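Local coordinates for ferripyochelin binding protein (Pyrococcus horikoshii, PDB 1V3W) that probably catalyses the reversible hydration of carbon dioxide to bicarbonate as a zinc-dependent gamma-class carbonic anhydrase that also binds calcium, at residues G53-Q59 with I74-I80; E48-V52 with P71-G75. One frame throughout, in Å; residues are numbered along the deposited sequence. Where two conformers were deposited one is given.

Contact 1: residues G53-Q59 with I74-I80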
# COMPACT_ATOMS: atom_id res chain seq x y z
N GLY A 53 4.68 -18.97 9.09
CA GLY A 53 4.61 -19.82 10.27
C GLY A 53 3.43 -19.60 11.19
O GLY A 53 2.69 -18.63 11.06
N LYS A 54 3.27 -20.50 12.15
CA LYS A 54 2.16 -20.45 13.10
C LYS A 54 1.99 -19.13 13.84
O LYS A 54 2.96 -18.46 14.20
CB LYS A 54 2.29 -21.58 14.14
CG LYS A 54 2.19 -22.98 13.56
CD LYS A 54 1.87 -24.02 14.64
CE LYS A 54 2.97 -24.14 15.68
NZ LYS A 54 4.23 -24.68 15.11
N TYR A 55 0.72 -18.77 14.04
CA TYR A 55 0.33 -17.57 14.79
C TYR A 55 0.73 -16.25 14.16
O TYR A 55 0.72 -15.22 14.83
CB TYR A 55 0.92 -17.61 16.20
CG TYR A 55 0.88 -18.95 16.89
CD1 TYR A 55 -0.32 -19.50 17.34
CD2 TYR A 55 2.05 -19.66 17.12
CE1 TYR A 55 -0.35 -20.72 18.01
CE2 TYR A 55 2.04 -20.88 17.79
CZ TYR A 55 0.84 -21.40 18.24
OH TYR A 55 0.83 -22.60 18.92
N SER A 56 1.09 -16.26 12.88
CA SER A 56 1.51 -15.03 12.22
C SER A 56 0.41 -14.39 11.39
O SER A 56 -0.46 -15.07 10.84
CB SER A 56 2.74 -15.31 11.35
OG SER A 56 3.84 -15.66 12.17
N ASN A 57 0.44 -13.06 11.31
CA ASN A 57 -0.56 -12.31 10.57
C ASN A 57 0.04 -11.43 9.48
O ASN A 57 1.12 -10.86 9.65
CB ASN A 57 -1.40 -11.45 11.51
CG ASN A 57 -0.55 -10.51 12.36
OD1 ASN A 57 -0.11 -10.87 13.46
ND2 ASN A 57 -0.31 -9.32 11.85
N VAL A 58 -0.67 -11.33 8.36
CA VAL A 58 -0.25 -10.53 7.22
C VAL A 58 -1.40 -9.53 7.06
O VAL A 58 -2.46 -9.87 6.53
CB VAL A 58 -0.12 -11.40 5.96
CG1 VAL A 58 0.39 -10.57 4.80
CG2 VAL A 58 0.84 -12.57 6.24
N GLN A 59 -1.17 -8.30 7.51
CA GLN A 59 -2.21 -7.29 7.51
C GLN A 59 -2.67 -6.66 6.19
O GLN A 59 -2.15 -6.98 5.12
CB GLN A 59 -1.82 -6.22 8.54
CG GLN A 59 -1.85 -6.82 9.96
CD GLN A 59 -1.27 -5.91 11.02
OE1 GLN A 59 -1.16 -4.70 10.84
NE2 GLN A 59 -0.91 -6.49 12.16
N ILE A 74 8.62 -16.72 6.71
CA ILE A 74 8.19 -16.00 7.90
C ILE A 74 8.03 -16.98 9.05
O ILE A 74 7.43 -18.04 8.89
CB ILE A 74 6.84 -15.29 7.65
CG1 ILE A 74 6.96 -14.37 6.43
CG2 ILE A 74 6.44 -14.50 8.88
CD1 ILE A 74 7.99 -13.28 6.57
N GLY A 75 8.56 -16.61 10.21
CA GLY A 75 8.47 -17.46 11.39
C GLY A 75 7.13 -17.40 12.10
O GLY A 75 6.11 -17.04 11.50
N GLU A 76 7.14 -17.73 13.39
CA GLU A 76 5.94 -17.74 14.21
C GLU A 76 5.73 -16.45 14.99
O GLU A 76 6.69 -15.76 15.33
CB GLU A 76 5.98 -18.91 15.19
CG GLU A 76 6.25 -20.25 14.54
CD GLU A 76 5.83 -21.41 15.42
OE1 GLU A 76 5.54 -21.19 16.61
OE2 GLU A 76 5.80 -22.55 14.91
N TYR A 77 4.47 -16.15 15.29
CA TYR A 77 4.12 -14.94 16.04
C TYR A 77 4.68 -13.70 15.37
O TYR A 77 5.15 -12.77 16.04
CB TYR A 77 4.65 -15.04 17.47
CG TYR A 77 3.99 -16.11 18.31
CD1 TYR A 77 2.72 -15.91 18.86
CD2 TYR A 77 4.64 -17.31 18.57
CE1 TYR A 77 2.13 -16.89 19.66
CE2 TYR A 77 4.06 -18.29 19.37
CZ TYR A 77 2.80 -18.07 19.91
OH TYR A 77 2.23 -19.03 20.71
N VAL A 78 4.64 -13.68 14.04
CA VAL A 78 5.12 -12.54 13.29
C VAL A 78 3.95 -11.66 12.89
O VAL A 78 2.92 -12.15 12.43
CB VAL A 78 5.87 -12.96 12.01
CG1 VAL A 78 6.21 -11.73 11.16
CG2 VAL A 78 7.15 -13.70 12.38
N THR A 79 4.12 -10.36 13.09
CA THR A 79 3.10 -9.38 12.72
C THR A 79 3.61 -8.59 11.53
O THR A 79 4.60 -7.87 11.66
CB THR A 79 2.82 -8.41 13.88
OG1 THR A 79 2.18 -9.11 14.96
CG2 THR A 79 1.91 -7.27 13.42
N ILE A 80 2.97 -8.73 10.38
CA ILE A 80 3.37 -7.97 9.21
C ILE A 80 2.37 -6.83 9.10
O ILE A 80 1.23 -7.02 8.66
CB ILE A 80 3.37 -8.84 7.93
CG1 ILE A 80 4.25 -10.08 8.16
CG2 ILE A 80 3.92 -8.03 6.76
CD1 ILE A 80 4.37 -10.97 6.96

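Contact 2: residues E48-V52 with P71-G75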
# COMPACT_ATOMS: atom_id res chain seq x y z
N GLU A 48 9.39 -18.08 -6.03
CA GLU A 48 9.80 -18.94 -4.92
C GLU A 48 8.64 -19.06 -3.94
O GLU A 48 7.66 -18.32 -4.03
CB GLU A 48 11.02 -18.36 -4.19
CG GLU A 48 12.29 -18.22 -5.02
CD GLU A 48 12.81 -19.54 -5.55
OE1 GLU A 48 12.48 -20.60 -4.97
OE2 GLU A 48 13.57 -19.52 -6.54
N GLN A 49 8.75 -19.98 -3.00
CA GLN A 49 7.70 -20.19 -2.02
C GLN A 49 7.61 -19.07 -0.98
O GLN A 49 8.60 -18.41 -0.66
CB GLN A 49 7.93 -21.51 -1.27
CG GLN A 49 6.86 -21.84 -0.23
CD GLN A 49 7.13 -23.15 0.49
OE1 GLN A 49 7.87 -23.19 1.48
NE2 GLN A 49 6.54 -24.23 0.00
N ILE A 50 6.40 -18.85 -0.48
CA ILE A 50 6.16 -17.89 0.58
C ILE A 50 5.61 -18.75 1.71
O ILE A 50 4.55 -19.36 1.56
CB ILE A 50 5.11 -16.83 0.21
CG1 ILE A 50 5.64 -15.95 -0.92
CG2 ILE A 50 4.77 -15.98 1.43
CD1 ILE A 50 4.59 -15.06 -1.55
N TYR A 51 6.36 -18.83 2.80
CA TYR A 51 5.96 -19.63 3.95
C TYR A 51 5.63 -18.73 5.13
O TYR A 51 6.43 -17.85 5.48
CB TYR A 51 7.10 -20.58 4.34
CG TYR A 51 6.78 -21.45 5.53
CD1 TYR A 51 6.22 -22.72 5.36
CD2 TYR A 51 7.01 -21.00 6.83
CE1 TYR A 51 5.90 -23.51 6.46
CE2 TYR A 51 6.69 -21.78 7.93
CZ TYR A 51 6.14 -23.03 7.74
OH TYR A 51 5.82 -23.78 8.84
N VAL A 52 4.47 -18.93 5.74
CA VAL A 52 4.06 -18.15 6.90
C VAL A 52 3.83 -19.09 8.08
O VAL A 52 2.89 -19.90 8.07
CB VAL A 52 2.77 -17.36 6.60
CG1 VAL A 52 2.41 -16.48 7.80
CG2 VAL A 52 2.97 -16.50 5.36
N PRO A 71 13.41 -17.15 -1.51
CA PRO A 71 12.04 -17.36 -1.04
C PRO A 71 11.78 -16.47 0.17
O PRO A 71 12.71 -15.91 0.75
CB PRO A 71 12.02 -18.84 -0.69
CG PRO A 71 13.42 -19.09 -0.23
CD PRO A 71 14.25 -18.34 -1.24
N THR A 72 10.51 -16.32 0.53
CA THR A 72 10.18 -15.53 1.71
C THR A 72 9.74 -16.52 2.77
O THR A 72 8.79 -17.28 2.56
CB THR A 72 9.05 -14.53 1.43
OG1 THR A 72 9.55 -13.47 0.59
CG2 THR A 72 8.55 -13.93 2.74
N GLU A 73 10.46 -16.52 3.87
CA GLU A 73 10.11 -17.39 4.97
C GLU A 73 9.84 -16.59 6.21
O GLU A 73 10.72 -15.89 6.72
CB GLU A 73 11.20 -18.38 5.22
CG GLU A 73 10.95 -19.13 6.50
CD GLU A 73 10.84 -20.61 6.27
OE1 GLU A 73 10.80 -21.05 5.10
OE2 GLU A 73 10.79 -21.33 7.29
N ILE A 74 8.62 -16.72 6.71
CA ILE A 74 8.19 -16.00 7.90
C ILE A 74 8.03 -16.98 9.05
O ILE A 74 7.43 -18.04 8.89
CB ILE A 74 6.84 -15.29 7.65
CG1 ILE A 74 6.96 -14.37 6.43
CG2 ILE A 74 6.44 -14.50 8.88
CD1 ILE A 74 7.99 -13.28 6.57
N GLY A 75 8.56 -16.61 10.21
CA GLY A 75 8.47 -17.46 11.39
C GLY A 75 7.13 -17.40 12.10
O GLY A 75 6.11 -17.04 11.50

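Contact 1: residues G53-Q59 with I74-I80
The rings of Y55 and Y77 form an offset stack, their planes 18° apart and their centroids separated by 4.3 Å. Over one face of the Y77 ring sit CD2 and, through a CH-pi contact, CB of Y55; the matching face of the Y55 ring takes CZ and the hydroxyl of Y77. At the edge of Y55, close to its plane, lies OE1 of E76, 3.7 Å from Y55 CE2. This is one corner of a left-handed beta-helix, where two successive coils turn in step: G53 to S56 makes a type II turn. The Y77 ring also meets that of Y94, their planes nearly parallel. Beside the stack, K54 and E76 run alongside one another. The lysine chain is bent at its last two torsions, which brings K54 NZ to 2.7 Å from E76 OE2 in a salt bridge on the syn side of the carboxylate, 26° out of its plane.

Inside the corner the buried S56 hydroxyl works both ways. With OG anti to its own carbonyl carbon (chi1 -66°), S56 donates to G75 O at 2.7 Å and accepts the V78 amide, whose N is 2.8 Å from OG. Y77 N bonds to K54 O, and past the turn the coils settle into parallel pairing: N57 N to V78 O, I80 N to N57 O, and Q59 N to I80 O at 3.0 Å. V58 and I80 point the same way into the interior, both touching I64, and the end of I80 reaches back so that CD1 lies 3.9 Å from V58 CG2.

Contact 2: residues E48-V52 with P71-G75
Y51 and E73 stand side by side on the outer surface of two neighbouring parallel strands, and the tyrosine can be followed outward from its root. Y51 CB lies 3.8 Å from E73 OE1. The ring carbon CG is anti to the backbone N (chi1 180°), which swings the ring along the strand toward the next residue of the partner segment. Y51 CD2 therefore meets two oxygens: I74 O at 3.6 Å, near the ring plane at its edge, and E73 OE2 at 3.8 Å, which approaches obliquely. CE2, one atom further, is still close to I74 O, while the Y51 side chain also touches V30 of the preceding coil. Ring and carboxylate planes are only 19° apart. With an alanine in place of Y51, the E73 carboxylate would probably lose the flat ring beside it and be left freer to turn.

The backbones beneath belong to one parallel sheet of the left-handed beta-helix, a flat side of the triangular coil, and their axes run within 5° of each other. T72 sits astride the pairing: its N donates to Q49 O (3.1 Å), and its O accepts from Y51 N (2.9 Å) while also receiving a CA-H contact from I50. One step on, I74 N reaches Y51 O at 2.8 Å. I50, V52, T72 and I74 turn their side chains to the interior, where I50 and T72 lie against I64; the T72 hydroxyl is hydrogen-bonded to the carbonyl oxygen of H65, a zinc ligand. Where the chain rounds the corner, E48 packs its CB on P71 CA, 3.5 Å away, and then bends at its second torsion so that OE2 hydrogen-bonds G69 N.

Overall arrangement
Contacts 2 and 1 follow one another along the same two coils, their centres 11 Å apart. The chain leaves strand 49-52, turns and enters strand 57-58, and likewise goes from 72-74 into 79-80, so both pairings keep the same offset between coils. I74 and G75 belong to both. Contact 1 reaches the zinc region through Q59, whose side chain is about 4 Å from a zinc ion and about 3 Å from those of H82 and Y159, zinc-binding residues of this protein that carry no zinc in this chain's model. Contact 2 stands further back: the T72 side chain lies about 6 Å from that of H87, which binds zinc here, and about 9 Å from a zinc ion.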